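Local coordinates for beta-d-glucoside glucohydrolase (Hypocrea jecorina, PDB 3ZZ1), which probably hydrolyses terminal, non-reducing beta-D-glucosyl residues to release beta-D-glucose in cellulose breakdown, at residues K685-V697 against S701-A713. Numbering follows the deposited sequence.
Sequences KWVVPSGSFGISV and SRDIRLTSTLSVA
Leu-710 O lies at the edge of the Phe-693 ring, in its plane, while Val-712 CG2 approaches ring atom CE1 obliquely to 3.5 Å. With CG beside its backbone N (chi1 -74°), Phe-693 brings CD1 and CE1 against Val-712 CG2, and Tyr-639 meets the ring edge-to-face. On the same side of the sheet, Ile-695 CD1 touches Leu-710 CB at 3.8 Å. The flat guanidinium of Arg-705 takes Asp-703 at its edge: NE binds OD1 and NH2 binds OD2, side-on and nearly straight, although both oxygens are met from above the carboxylate plane. Replacing Arg-705 by an alanine would probably leave the Asp-703 carboxylate without its charged mate and the carbonyl of Phe-582, bound by NH1, without that donor. The backbone of Arg-705 shares Val-697 O with Leu-706, their N atoms lying 2.8 and 3.0 Å from it, the Leu-706 bond nearly along the C=O axis. This is a classic beta bulge. From there paired backbone bonds run to Gly-691, whose N reaches Val-712 O at 2.7 Å. Strands 691-698 and 704-712 thus form an antiparallel beta hairpin, with 704-712 as the outer strand of a sheet in the fibronectin type III-like domain, its mostly apolar face, with Ile-695, Val-697 and Leu-710, packed against strands 582-591 and 613-623.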
# COMPACT_ATOMS: atom_id res chain seq x y z
N LYS A 685 14.29 6.75 -21.85
CA LYS A 685 15.24 5.82 -21.27
C LYS A 685 15.61 6.24 -19.86
O LYS A 685 15.61 7.43 -19.53
CB LYS A 685 16.52 5.75 -22.12
CG LYS A 685 16.35 4.97 -23.42
CD LYS A 685 17.49 5.24 -24.38
CE LYS A 685 17.15 4.73 -25.78
NZ LYS A 685 16.84 3.28 -25.76
N TRP A 686 15.91 5.25 -19.02
CA TRP A 686 16.46 5.49 -17.70
C TRP A 686 17.96 5.73 -17.83
O TRP A 686 18.67 4.93 -18.45
CB TRP A 686 16.20 4.31 -16.78
CG TRP A 686 14.78 4.24 -16.31
CD1 TRP A 686 13.77 3.48 -16.83
CD2 TRP A 686 14.21 4.96 -15.21
NE1 TRP A 686 12.62 3.68 -16.12
CE2 TRP A 686 12.86 4.58 -15.12
CE3 TRP A 686 14.72 5.88 -14.28
CZ2 TRP A 686 12.00 5.10 -14.14
CZ3 TRP A 686 13.88 6.39 -13.31
CH2 TRP A 686 12.53 6.00 -13.25
N VAL A 687 18.42 6.84 -17.26
CA VAL A 687 19.80 7.27 -17.42
C VAL A 687 20.44 7.48 -16.06
O VAL A 687 19.84 8.08 -15.17
CB VAL A 687 19.88 8.58 -18.27
CG1 VAL A 687 21.34 9.06 -18.41
CG2 VAL A 687 19.24 8.37 -19.65
N VAL A 688 21.65 6.95 -15.89
CA VAL A 688 22.49 7.26 -14.74
C VAL A 688 23.38 8.45 -15.09
O VAL A 688 24.23 8.33 -15.98
CB VAL A 688 23.38 6.07 -14.32
CG1 VAL A 688 24.27 6.45 -13.14
CG2 VAL A 688 22.52 4.85 -13.96
N PRO A 689 23.18 9.59 -14.42
CA PRO A 689 24.06 10.73 -14.68
C PRO A 689 25.46 10.51 -14.10
O PRO A 689 25.60 9.79 -13.11
CB PRO A 689 23.37 11.88 -13.94
CG PRO A 689 22.62 11.21 -12.83
CD PRO A 689 22.18 9.88 -13.37
N SER A 690 26.47 11.11 -14.73
CA SER A 690 27.81 11.08 -14.18
C SER A 690 27.92 12.10 -13.06
O SER A 690 27.12 13.04 -12.97
CB SER A 690 28.86 11.33 -15.27
OG SER A 690 28.80 12.67 -15.73
N GLY A 691 28.91 11.91 -12.18
CA GLY A 691 29.12 12.82 -11.07
C GLY A 691 29.08 12.13 -9.72
O GLY A 691 29.04 10.90 -9.64
N SER A 692 29.10 12.94 -8.67
CA SER A 692 29.12 12.47 -7.30
C SER A 692 27.71 12.48 -6.70
O SER A 692 27.06 13.53 -6.61
CB SER A 692 30.07 13.32 -6.45
OG SER A 692 30.24 12.76 -5.16
N PHE A 693 27.23 11.29 -6.34
CA PHE A 693 25.94 11.11 -5.69
C PHE A 693 26.11 11.25 -4.19
O PHE A 693 27.00 10.63 -3.60
CB PHE A 693 25.39 9.70 -5.97
CG PHE A 693 24.86 9.51 -7.37
CD1 PHE A 693 25.72 9.32 -8.44
CD2 PHE A 693 23.49 9.46 -7.59
CE1 PHE A 693 25.21 9.12 -9.73
CE2 PHE A 693 22.98 9.25 -8.88
CZ PHE A 693 23.85 9.08 -9.94
N GLY A 694 25.27 12.07 -3.57
CA GLY A 694 25.25 12.18 -2.11
C GLY A 694 24.67 10.92 -1.47
O GLY A 694 23.59 10.46 -1.86
N ILE A 695 25.39 10.36 -0.51
CA ILE A 695 24.93 9.19 0.22
C ILE A 695 24.63 9.59 1.66
O ILE A 695 25.50 10.05 2.39
CB ILE A 695 25.97 8.04 0.16
CG1 ILE A 695 26.27 7.65 -1.30
CG2 ILE A 695 25.53 6.83 0.99
CD1 ILE A 695 25.05 7.20 -2.12
N SER A 696 23.37 9.42 2.06
CA SER A 696 22.91 9.81 3.39
C SER A 696 22.19 8.67 4.08
O SER A 696 21.19 8.15 3.58
CB SER A 696 21.99 11.03 3.29
OG SER A 696 22.71 12.18 2.86
N VAL A 697 22.72 8.26 5.24
CA VAL A 697 22.13 7.19 6.03
C VAL A 697 21.75 7.71 7.41
O VAL A 697 22.52 8.44 8.05
CB VAL A 697 23.08 5.95 6.14
CG1 VAL A 697 22.50 4.91 7.09
CG2 VAL A 697 23.34 5.33 4.77
N SER A 701 14.26 10.76 7.29
CA SER A 701 14.63 11.63 6.17
C SER A 701 15.29 12.94 6.62
O SER A 701 15.89 13.65 5.82
CB SER A 701 13.41 11.93 5.28
OG SER A 701 12.37 12.55 6.02
N ARG A 702 15.17 13.25 7.91
CA ARG A 702 15.80 14.44 8.49
C ARG A 702 16.93 14.09 9.46
O ARG A 702 17.90 14.86 9.61
CB ARG A 702 14.76 15.34 9.18
CG ARG A 702 13.76 16.03 8.24
CD ARG A 702 14.37 17.22 7.50
NE ARG A 702 13.52 17.67 6.40
CZ ARG A 702 12.74 18.75 6.42
NH1 ARG A 702 12.70 19.53 7.49
NH2 ARG A 702 12.01 19.05 5.36
N ASP A 703 16.81 12.94 10.12
CA ASP A 703 17.80 12.47 11.11
C ASP A 703 18.91 11.67 10.42
O ASP A 703 19.02 10.46 10.59
CB ASP A 703 17.10 11.62 12.18
CG ASP A 703 17.94 11.42 13.44
OD1 ASP A 703 19.11 11.86 13.48
OD2 ASP A 703 17.41 10.82 14.40
N ILE A 704 19.73 12.38 9.64
CA ILE A 704 20.86 11.76 8.95
C ILE A 704 22.05 11.66 9.91
O ILE A 704 22.48 12.66 10.49
CB ILE A 704 21.25 12.53 7.66
CG1 ILE A 704 20.05 12.69 6.72
CG2 ILE A 704 22.43 11.84 6.94
CD1 ILE A 704 19.46 11.38 6.18
N ARG A 705 22.56 10.44 10.08
CA ARG A 705 23.64 10.16 11.02
C ARG A 705 25.00 10.19 10.34
O ARG A 705 25.98 10.67 10.91
CB ARG A 705 23.43 8.80 11.69
CG ARG A 705 22.12 8.67 12.44
CD ARG A 705 22.05 9.61 13.63
NE ARG A 705 20.73 9.60 14.26
CZ ARG A 705 20.34 8.71 15.16
NH1 ARG A 705 21.16 7.75 15.56
NH2 ARG A 705 19.11 8.78 15.66
N LEU A 706 25.06 9.67 9.11
CA LEU A 706 26.32 9.57 8.38
C LEU A 706 26.13 9.90 6.91
O LEU A 706 25.06 9.63 6.34
CB LEU A 706 26.90 8.16 8.51
CG LEU A 706 27.31 7.60 9.87
CD1 LEU A 706 27.51 6.10 9.74
CD2 LEU A 706 28.56 8.28 10.44
N THR A 707 27.15 10.49 6.30
CA THR A 707 27.13 10.81 4.87
C THR A 707 28.40 10.33 4.20
O THR A 707 29.47 10.31 4.80
CB THR A 707 27.01 12.34 4.60
OG1 THR A 707 28.14 13.03 5.15
CG2 THR A 707 25.72 12.91 5.19
N SER A 708 28.25 9.94 2.94
CA SER A 708 29.38 9.58 2.08
C SER A 708 29.04 10.03 0.66
O SER A 708 28.14 10.85 0.45
CB SER A 708 29.64 8.07 2.14
OG SER A 708 30.90 7.74 1.57
N THR A 709 29.78 9.49 -0.31
CA THR A 709 29.56 9.81 -1.72
C THR A 709 29.66 8.55 -2.57
O THR A 709 30.38 7.60 -2.23
CB THR A 709 30.59 10.84 -2.25
OG1 THR A 709 31.91 10.39 -1.95
CG2 THR A 709 30.36 12.22 -1.64
N LEU A 710 28.92 8.54 -3.67
CA LEU A 710 29.05 7.51 -4.68
C LEU A 710 29.42 8.21 -5.98
O LEU A 710 28.72 9.12 -6.43
CB LEU A 710 27.74 6.71 -4.82
CG LEU A 710 27.81 5.38 -5.57
CD1 LEU A 710 26.78 4.40 -5.01
CD2 LEU A 710 27.62 5.56 -7.07
N SER A 711 30.53 7.80 -6.57
CA SER A 711 31.10 8.48 -7.72
C SER A 711 30.88 7.69 -9.00
O SER A 711 31.30 6.54 -9.11
CB SER A 711 32.60 8.71 -7.47
OG SER A 711 33.21 9.28 -8.61
N VAL A 712 30.23 8.32 -9.97
CA VAL A 712 30.00 7.74 -11.30
C VAL A 712 30.77 8.55 -12.35
O VAL A 712 30.52 9.75 -12.51
CB VAL A 712 28.49 7.69 -11.65
CG1 VAL A 712 28.26 7.09 -13.03
CG2 VAL A 712 27.72 6.91 -10.60
N ALA A 713 31.70 7.91 -13.04
CA ALA A 713 32.58 8.59 -14.02
C ALA A 713 31.81 9.14 -15.22
O ALA A 713 30.81 8.55 -15.66
CB ALA A 713 33.70 7.66 -14.47